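PDB 4ESK: leukocyte-associated immunoglobulin-like receptor 1 from Mus musculus, which acts, through an extracellular immunoglobulin-like domain present here, as an inhibitory receptor that damps natural killer, B- and T-cell activity. Local coordinates for residues 41-46 with 81-86; 75-80 with 92-97; 26-31 with 65-70. All blocks are in the same frame, centred on the assembly; numbering follows the deposited sequence.

Contact 1: residues 41-46 with 81-86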
loop_
_atom_site.group_PDB
_atom_site.type_symbol
_atom_site.label_atom_id
_atom_site.label_comp_id
_atom_site.label_asym_id
_atom_site.label_seq_id
_atom_site.Cartn_x
_atom_site.Cartn_y
_atom_site.Cartn_z
ATOM N N MET A 41 0.508 -14.454 -1.556
ATOM C CA MET A 41 -0.481 -13.437 -1.886
ATOM C C MET A 41 -0.172 -12.130 -1.172
ATOM O O MET A 41 0.319 -12.112 -0.052
ATOM C CB MET A 41 -1.883 -13.887 -1.489
ATOM C CG MET A 41 -2.399 -15.030 -2.366
ATOM S SD MET A 41 -2.649 -14.524 -4.078
ATOM C CE MET A 41 -3.903 -13.250 -3.852
ATOM N N VAL A 42 -0.507 -11.032 -1.832
ATOM C CA VAL A 42 -0.416 -9.728 -1.197
ATOM C C VAL A 42 -1.691 -8.958 -1.522
ATOM O O VAL A 42 -2.165 -8.942 -2.671
ATOM C CB VAL A 42 0.846 -8.952 -1.626
ATOM C CG1 VAL A 42 0.941 -8.802 -3.137
ATOM C CG2 VAL A 42 0.882 -7.593 -0.930
ATOM N N ARG A 43 -2.241 -8.327 -0.504
ATOM C CA ARG A 43 -3.440 -7.539 -0.678
ATOM C C ARG A 43 -3.302 -6.148 -0.081
ATOM O O ARG A 43 -2.605 -5.920 0.933
ATOM C CB ARG A 43 -4.658 -8.253 -0.143
ATOM C CG ARG A 43 -4.822 -8.336 1.354
ATOM C CD ARG A 43 -6.125 -9.081 1.630
ATOM N NE ARG A 43 -6.426 -9.260 3.046
ATOM C CZ ARG A 43 -6.031 -10.289 3.801
ATOM N NH1 ARG A 43 -5.264 -11.263 3.321
ATOM N NH2 ARG A 43 -6.411 -10.341 5.061
ATOM N N LEU A 44 -3.918 -5.216 -0.780
ATOM C CA LEU A 44 -4.067 -3.873 -0.290
ATOM C C LEU A 44 -5.428 -3.824 0.356
ATOM O O LEU A 44 -6.448 -4.059 -0.319
ATOM C CB LEU A 44 -3.943 -2.908 -1.457
ATOM C CG LEU A 44 -3.852 -1.420 -1.205
ATOM C CD1 LEU A 44 -2.756 -1.101 -0.181
ATOM C CD2 LEU A 44 -3.567 -0.790 -2.558
ATOM N N GLU A 45 -5.441 -3.568 1.654
ATOM C CA GLU A 45 -6.666 -3.424 2.431
ATOM C C GLU A 45 -7.000 -1.937 2.508
ATOM O O GLU A 45 -6.116 -1.123 2.774
ATOM C CB GLU A 45 -6.496 -3.986 3.842
ATOM C CG GLU A 45 -7.798 -4.019 4.659
ATOM C CD GLU A 45 -7.617 -4.480 6.099
ATOM O OE1 GLU A 45 -7.913 -5.651 6.385
ATOM O OE2 GLU A 45 -7.174 -3.671 6.959
ATOM N N LYS A 46 -8.264 -1.597 2.264
ATOM C CA LYS A 46 -8.750 -0.218 2.436
ATOM C C LYS A 46 -9.941 -0.239 3.363
ATOM O O LYS A 46 -10.910 -0.947 3.084
ATOM C CB LYS A 46 -9.157 0.377 1.093
ATOM C CG LYS A 46 -9.767 1.792 1.135
ATOM C CD LYS A 46 -10.152 2.233 -0.264
ATOM C CE LYS A 46 -10.715 3.644 -0.305
ATOM N NZ LYS A 46 -11.937 3.810 0.537
ATOM N N ILE A 81 -1.228 -6.422 3.389
ATOM C CA ILE A 81 -1.267 -7.712 4.115
ATOM C C ILE A 81 -0.696 -8.800 3.211
ATOM O O ILE A 81 -1.143 -8.978 2.065
ATOM C CB ILE A 81 -2.690 -8.136 4.561
ATOM C CG1 ILE A 81 -3.331 -7.010 5.397
ATOM C CG2 ILE A 81 -2.601 -9.470 5.311
ATOM C CD1 ILE A 81 -4.807 -7.139 5.691
ATOM N N TYR A 82 0.309 -9.505 3.719
ATOM C CA TYR A 82 0.916 -10.623 3.021
ATOM C C TYR A 82 0.350 -11.882 3.648
ATOM O O TYR A 82 0.226 -11.950 4.872
ATOM C CB TYR A 82 2.441 -10.595 3.179
ATOM C CG TYR A 82 3.104 -9.622 2.251
ATOM C CD1 TYR A 82 3.257 -8.292 2.618
ATOM C CD2 TYR A 82 3.551 -10.017 0.989
ATOM C CE1 TYR A 82 3.858 -7.396 1.779
ATOM C CE2 TYR A 82 4.117 -9.108 0.131
ATOM C CZ TYR A 82 4.277 -7.794 0.541
ATOM O OH TYR A 82 4.860 -6.917 -0.309
ATOM N N SER A 83 -0.003 -12.864 2.824
ATOM C CA SER A 83 -0.601 -14.094 3.350
ATOM C C SER A 83 -0.181 -15.355 2.606
ATOM O O SER A 83 0.321 -15.315 1.485
ATOM C CB SER A 83 -2.133 -13.980 3.377
ATOM O OG SER A 83 -2.646 -13.843 2.079
ATOM N N LYS A 84 -0.409 -16.483 3.278
ATOM C CA LYS A 84 -0.246 -17.815 2.709
ATOM C C LYS A 84 -1.407 -18.647 3.281
ATOM O O LYS A 84 -1.559 -18.761 4.503
ATOM C CB LYS A 84 1.095 -18.413 3.146
ATOM C CG LYS A 84 1.357 -19.844 2.688
ATOM C CD LYS A 84 1.785 -19.899 1.229
ATOM C CE LYS A 84 2.045 -21.327 0.747
ATOM N NZ LYS A 84 2.855 -22.128 1.709
ATOM N N GLY A 85 -2.236 -19.182 2.395
ATOM C CA GLY A 85 -3.429 -19.914 2.806
ATOM C C GLY A 85 -4.357 -19.037 3.623
ATOM O O GLY A 85 -4.465 -17.827 3.379
ATOM N N ILE A 86 -5.006 -19.655 4.607
ATOM C CA ILE A 86 -5.974 -18.990 5.482
ATOM C C ILE A 86 -5.409 -18.674 6.873
ATOM O O ILE A 86 -6.019 -17.937 7.652
ATOM C CB ILE A 86 -7.234 -19.878 5.657
ATOM C CG1 ILE A 86 -6.868 -21.242 6.279
ATOM C CG2 ILE A 86 -7.928 -20.049 4.312
ATOM C CD1 ILE A 86 -8.058 -22.066 6.747
HETATM O O HOH W 1 -2.822 -11.326 1.120
#
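Arg43 and Ile81 face each other as a hydrogen-bonded antiparallel pair. Their side chains share the face of the sheet that also carries Met41 and Ser83. The Arg43 guanidinium lies with one face against Ile81. Ile81 CG2 sits 3.6 Å above the guanidinium plane, toward its rim, and Ile81 CD1 is 3.6 Å from Arg43 NH2. CD1 also reaches Glu45 OE1, at 3.5 Å. Ser83 OG lies at the guanidinium edge, near its plane, 3.9 Å from Arg43 NH1. A water bridges the two and also reaches Ile81 O. It accepts a bond from Arg43 NH1, donates one to Ile81 O, and pairs with Ser83 OG at 2.7 Å.

On the other face, Val42 and Tyr82 run side by side. Val42 CG2 makes a CH-pi contact over the Tyr82 ring, 3.8 Å from its centroid. CG2 stands anti to the backbone N, with CG1 at chi1 55°, and this turns it to the ring.

Backbone bonds hold the register. Arg43 N to Ile81 O and Ile81 N to Arg43 O are both 2.9 Å, and Met41 and Ser83 form a second reciprocal pair.

Further out, Glu45 OE2 forms a salt bridge with Arg91, and Tyr82 OH bonds to Asp63. Val42 and Tyr82 both touch Cys30 of the facing sheet. One face mixes polar groups, a water and apolar side chains; the other packs toward the facing sheet, as in an immunoglobulin beta-sandwich.

Contact 2: residues 75-80 with 92-97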
loop_
_atom_site.group_PDB
_atom_site.type_symbol
_atom_site.label_atom_id
_atom_site.label_comp_id
_atom_site.label_asym_id
_atom_site.label_seq_id
_atom_site.Cartn_x
_atom_site.Cartn_y
_atom_site.Cartn_z
ATOM N N THR A 75 -10.252 8.099 -1.150
ATOM C CA THR A 75 -10.083 8.514 0.242
ATOM C C THR A 75 -10.298 7.366 1.231
ATOM O O THR A 75 -11.308 6.650 1.155
ATOM C CB THR A 75 -10.992 9.713 0.577
ATOM O OG1 THR A 75 -10.607 10.818 -0.246
ATOM C CG2 THR A 75 -10.916 10.107 2.045
ATOM N N GLY A 76 -9.336 7.173 2.143
ATOM C CA GLY A 76 -9.413 6.093 3.122
ATOM C C GLY A 76 -8.084 5.685 3.745
ATOM O O GLY A 76 -7.061 6.331 3.500
ATOM N N HIS A 77 -8.130 4.608 4.542
ATOM C CA HIS A 77 -6.973 4.073 5.272
ATOM C C HIS A 77 -6.506 2.801 4.630
ATOM O O HIS A 77 -7.325 1.901 4.367
ATOM C CB HIS A 77 -7.340 3.789 6.723
ATOM C CG HIS A 77 -7.578 5.038 7.542
ATOM N ND1 HIS A 77 -8.752 5.705 7.515
ATOM C CD2 HIS A 77 -6.750 5.740 8.409
ATOM C CE1 HIS A 77 -8.681 6.785 8.325
ATOM N NE2 HIS A 77 -7.458 6.813 8.873
ATOM N N TYR A 78 -5.198 2.697 4.399
ATOM C CA TYR A 78 -4.635 1.616 3.619
ATOM C C TYR A 78 -3.544 0.896 4.377
ATOM O O TYR A 78 -2.763 1.525 5.087
ATOM C CB TYR A 78 -4.018 2.148 2.338
ATOM C CG TYR A 78 -5.024 2.671 1.327
ATOM C CD1 TYR A 78 -5.455 1.876 0.273
ATOM C CD2 TYR A 78 -5.536 3.956 1.445
ATOM C CE1 TYR A 78 -6.370 2.347 -0.661
ATOM C CE2 TYR A 78 -6.456 4.440 0.520
ATOM C CZ TYR A 78 -6.855 3.639 -0.522
ATOM O OH TYR A 78 -7.746 4.136 -1.442
ATOM N N SER A 79 -3.512 -0.425 4.213
ATOM C CA SER A 79 -2.417 -1.230 4.728
ATOM C C SER A 79 -2.167 -2.404 3.785
ATOM O O SER A 79 -3.076 -2.830 3.024
ATOM C CB SER A 79 -2.728 -1.710 6.141
ATOM O OG SER A 79 -3.893 -2.503 6.156
ATOM N N CYS A 80 -0.936 -2.909 3.793
ATOM C CA CYS A 80 -0.584 -4.085 2.992
ATOM C C CYS A 80 -0.644 -5.333 3.887
ATOM O O CYS A 80 -0.153 -5.306 5.001
ATOM C CB CYS A 80 0.836 -3.947 2.431
ATOM S SG CYS A 80 1.073 -2.549 1.286
ATOM N N SER A 92 1.154 -4.442 7.428
ATOM C CA SER A 92 1.958 -3.231 7.597
ATOM C C SER A 92 1.272 -2.185 8.459
ATOM O O SER A 92 0.132 -2.355 8.890
ATOM C CB SER A 92 2.218 -2.618 6.221
ATOM O OG SER A 92 1.031 -2.003 5.713
ATOM N N LYS A 93 1.988 -1.075 8.697
ATOM C CA LYS A 93 1.373 0.127 9.245
ATOM C C LYS A 93 0.263 0.594 8.317
ATOM O O LYS A 93 0.168 0.156 7.168
ATOM C CB LYS A 93 2.401 1.246 9.410
ATOM C CG LYS A 93 2.969 1.763 8.098
ATOM C CD LYS A 93 4.330 2.432 8.266
ATOM C CE LYS A 93 4.817 3.015 6.951
ATOM N NZ LYS A 93 6.302 2.945 6.802
ATOM N N THR A 94 -0.559 1.496 8.827
ATOM C CA THR A 94 -1.670 2.044 8.084
ATOM C C THR A 94 -1.368 3.481 7.664
ATOM O O THR A 94 -0.877 4.275 8.480
ATOM C CB THR A 94 -2.927 2.013 8.938
ATOM O OG1 THR A 94 -3.193 0.660 9.321
ATOM C CG2 THR A 94 -4.093 2.541 8.158
ATOM N N LEU A 95 -1.644 3.799 6.404
ATOM C CA LEU A 95 -1.522 5.145 5.881
ATOM C C LEU A 95 -2.894 5.656 5.470
ATOM O O LEU A 95 -3.730 4.906 4.974
ATOM C CB LEU A 95 -0.592 5.207 4.682
ATOM C CG LEU A 95 0.877 4.815 4.950
ATOM C CD1 LEU A 95 1.661 4.823 3.639
ATOM C CD2 LEU A 95 1.491 5.799 5.930
ATOM N N GLU A 96 -3.081 6.958 5.614
ATOM C CA GLU A 96 -4.343 7.603 5.262
ATOM C C GLU A 96 -4.162 8.438 4.014
ATOM O O GLU A 96 -3.188 9.202 3.911
ATOM C CB GLU A 96 -4.801 8.489 6.410
ATOM C CG GLU A 96 -6.074 9.250 6.107
ATOM C CD GLU A 96 -6.555 10.104 7.253
ATOM O OE1 GLU A 96 -5.751 10.524 8.129
ATOM O OE2 GLU A 96 -7.775 10.377 7.260
ATOM N N LEU A 97 -5.078 8.287 3.054
ATOM C CA LEU A 97 -5.129 9.182 1.903
ATOM C C LEU A 97 -6.377 10.029 1.950
ATOM O O LEU A 97 -7.448 9.522 2.266
ATOM C CB LEU A 97 -5.152 8.430 0.597
ATOM C CG LEU A 97 -4.010 7.468 0.353
ATOM C CD1 LEU A 97 -4.203 6.897 -1.029
ATOM C CD2 LEU A 97 -2.672 8.201 0.470
#
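The beta hairpin of strands 76-84 and 88-100 belongs to the larger sheet of the immunoglobulin fold. Here its two arms are joined at the end away from the turn. Gly76 with Leu97 and Tyr78 with Leu95 are hydrogen-bonded antiparallel pairs. His77 with Glu96 is the non-hydrogen-bonded pair between them. Tyr78 N to Leu95 O is short, at 2.7 Å, and Leu97 N reaches Gly76 O at 2.8 Å. Gly76 adopts phi 159° and psi -174°, a combination that favours glycine.

Tyr78 and Leu97 share the inward face and cross at about a right angle. Leu97 CD1 touches Tyr78 CE2 at 3.7 Å. Leu97 also packs on Leu18 and Ile20 of strand 17-21, and Tyr78 OH bonds to the carbonyl of Ile74.

On the outward face His77 and Glu96 lie side by side. Their ring and carboxylate planes are 22° apart. Glu96 CG makes a CH-pi contact over the imidazole, 4.2 Å from its centroid. Thr94 CG2 comes to the ring edge and packs on His77 CB at 3.8 Å. Glu96 OE1 has its hydrogen bond with Ser17 OG.

Near Cys80 a side chain takes over one rung of the ladder. Ser92 OG accepts from Cys80 N at 2.9 Å and donates to Lys93 O at 2.7 Å, on a lone pair of that carbonyl. Ser92 N returns a bond to Cys80 O. The serine hydroxyl thus satisfies the Cys80 amide and keeps the strands linked where the regular pairing is interrupted. Its donated bond to Lys93 O would be expected to make OG a better acceptor.

Contact 3: residues 26-31 with 65-70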
loop_
_atom_site.group_PDB
_atom_site.type_symbol
_atom_site.label_atom_id
_atom_site.label_comp_id
_atom_site.label_asym_id
_atom_site.label_seq_id
_atom_site.Cartn_x
_atom_site.Cartn_y
_atom_site.Cartn_z
ATOM N N VAL A 26 -1.713 7.346 -8.165
ATOM C CA VAL A 26 -1.037 6.915 -6.931
ATOM C C VAL A 26 -0.352 5.570 -7.186
ATOM O O VAL A 26 -0.831 4.763 -7.989
ATOM C CB VAL A 26 -2.037 6.792 -5.767
ATOM C CG1 VAL A 26 -1.456 6.033 -4.589
ATOM C CG2 VAL A 26 -2.503 8.169 -5.294
ATOM N N THR A 27 0.802 5.370 -6.548
ATOM C CA THR A 27 1.496 4.093 -6.565
ATOM C C THR A 27 1.663 3.665 -5.127
ATOM O O THR A 27 2.200 4.419 -4.313
ATOM C CB THR A 27 2.887 4.225 -7.189
ATOM O OG1 THR A 27 2.776 4.772 -8.513
ATOM C CG2 THR A 27 3.592 2.868 -7.256
ATOM N N VAL A 28 1.190 2.471 -4.806
ATOM C CA VAL A 28 1.324 1.916 -3.462
ATOM C C VAL A 28 2.372 0.821 -3.588
ATOM O O VAL A 28 2.227 -0.074 -4.439
ATOM C CB VAL A 28 0.018 1.295 -2.908
ATOM C CG1 VAL A 28 0.217 0.820 -1.468
ATOM C CG2 VAL A 28 -1.163 2.287 -2.923
ATOM N N VAL A 29 3.418 0.886 -2.763
ATOM C CA VAL A 29 4.496 -0.090 -2.819
ATOM C C VAL A 29 4.400 -0.849 -1.501
ATOM O O VAL A 29 4.699 -0.301 -0.448
ATOM C CB VAL A 29 5.890 0.550 -2.991
ATOM C CG1 VAL A 29 6.998 -0.498 -2.969
ATOM C CG2 VAL A 29 5.984 1.365 -4.291
ATOM N N CYS A 30 3.940 -2.088 -1.568
ATOM C CA CYS A 30 3.978 -2.996 -0.423
ATOM C C CYS A 30 5.338 -3.648 -0.449
ATOM O O CYS A 30 5.881 -3.944 -1.524
ATOM C CB CYS A 30 2.884 -4.058 -0.550
ATOM S SG CYS A 30 1.205 -3.420 -0.526
ATOM N N SER A 31 5.921 -3.891 0.713
ATOM C CA SER A 31 7.250 -4.496 0.777
ATOM C C SER A 31 7.305 -5.458 1.965
ATOM O O SER A 31 6.626 -5.244 2.964
ATOM C CB SER A 31 8.314 -3.396 0.895
ATOM O OG SER A 31 9.634 -3.916 0.950
ATOM N N PHE A 65 0.909 -1.553 -6.487
ATOM C CA PHE A 65 -0.464 -1.400 -6.949
ATOM C C PHE A 65 -0.597 0.024 -7.482
ATOM O O PHE A 65 -0.411 0.969 -6.730
ATOM C CB PHE A 65 -1.431 -1.596 -5.789
ATOM C CG PHE A 65 -1.429 -2.982 -5.199
ATOM C CD1 PHE A 65 -2.335 -3.915 -5.629
ATOM C CD2 PHE A 65 -0.551 -3.332 -4.185
ATOM C CE1 PHE A 65 -2.352 -5.195 -5.094
ATOM C CE2 PHE A 65 -0.554 -4.613 -3.644
ATOM C CZ PHE A 65 -1.470 -5.541 -4.089
ATOM N N GLU A 66 -0.872 0.183 -8.775
ATOM C CA GLU A 66 -1.095 1.508 -9.332
ATOM C C GLU A 66 -2.580 1.814 -9.276
ATOM O O GLU A 66 -3.400 1.010 -9.731
ATOM C CB GLU A 66 -0.600 1.634 -10.767
ATOM C CG GLU A 66 -0.504 3.093 -11.203
ATOM C CD GLU A 66 -0.278 3.268 -12.686
ATOM O OE1 GLU A 66 -0.173 2.253 -13.402
ATOM O OE2 GLU A 66 -0.192 4.428 -13.138
ATOM N N ILE A 67 -2.903 2.969 -8.701
ATOM C CA ILE A 67 -4.257 3.435 -8.510
ATOM C C ILE A 67 -4.395 4.828 -9.126
ATOM O O ILE A 67 -3.955 5.810 -8.557
ATOM C CB ILE A 67 -4.643 3.526 -7.025
ATOM C CG1 ILE A 67 -4.350 2.214 -6.294
ATOM C CG2 ILE A 67 -6.110 3.879 -6.868
ATOM C CD1 ILE A 67 -4.578 2.341 -4.802
ATOM N N GLY A 68 -5.006 4.911 -10.306
ATOM C CA GLY A 68 -5.131 6.208 -10.967
ATOM C C GLY A 68 -5.939 6.110 -12.245
ATOM O O GLY A 68 -5.932 5.064 -12.892
ATOM N N PRO A 69 -6.619 7.204 -12.623
ATOM C CA PRO A 69 -6.738 8.481 -11.901
ATOM C C PRO A 69 -7.639 8.394 -10.689
ATOM O O PRO A 69 -8.712 7.778 -10.735
ATOM C CB PRO A 69 -7.348 9.415 -12.952
ATOM C CG PRO A 69 -8.133 8.502 -13.819
ATOM C CD PRO A 69 -7.298 7.259 -13.922
ATOM N N VAL A 70 -7.226 9.019 -9.596
ATOM C CA VAL A 70 -7.998 8.938 -8.355
ATOM C C VAL A 70 -9.197 9.896 -8.322
ATOM O O VAL A 70 -9.179 10.991 -8.899
ATOM C CB VAL A 70 -7.142 9.147 -7.083
ATOM C CG1 VAL A 70 -6.065 8.061 -6.992
ATOM C CG2 VAL A 70 -6.532 10.540 -7.054
#
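The smaller sheet of the immunoglobulin sandwich is built here from strands 26-31 and 62-67, and it carries Cys30 of the disulfide. Val26 with Ile67 and Val28 with Phe65 are hydrogen-bonded antiparallel pairs, two bonds each. Val26 N reaches Ile67 O at 2.7 Å, with the donor 35° above the carbonyl plane. Phe65 N to Val28 O, at 2.8 Å, lies in the carbonyl plane.

The inward face is apolar. Val28 CG2 meets Ile67 CD1 at 3.9 Å, the two side chains crossing obliquely. Val26 CG2 touches Val70 CG1, also at 3.9 Å, as these side chains cross at about a right angle. Val70 follows the cis peptide before Pro69.

Cys30 SG comes to the edge of the Phe65 ring, 3.8 Å from Phe65 CE2, as a sulfur-aromatic contact. Chi1 of -63° in Cys30 puts SG anti to the carbonyl carbon and brings it to this ring edge. Val28 O also lies near the plane of the ring, at its edge.

Strand 41-46 lies across this inward face, where Leu44 touches Val28, Phe65 and Ile67. Met52 of strand 49-55 packs on Phe65 and Ile67, and Lys54 makes a cation-pi contact with the Phe65 ring.

In the fold
Contacts 1 and 2 lie in one sheet and share strand 76-84, which pairs with 41-46 and with 88-100. Their centres are about 14 Å apart. They join directly where Glu45 N meets Ser79 O at 2.8 Å and Lys46 NZ meets Thr75 O at 3.0 Å. Contact 3 belongs to the opposing sheet, its centre about 12 Å from that of contact 2 and about 16 Å from that of contact 1. The Cys30-Cys80 disulfide, SG to SG 2.0 Å, ties contact 3 to contact 2 across the sandwich. Val42 O lies 3.8 Å from Phe65 CZ and so packs contact 1 against contact 3.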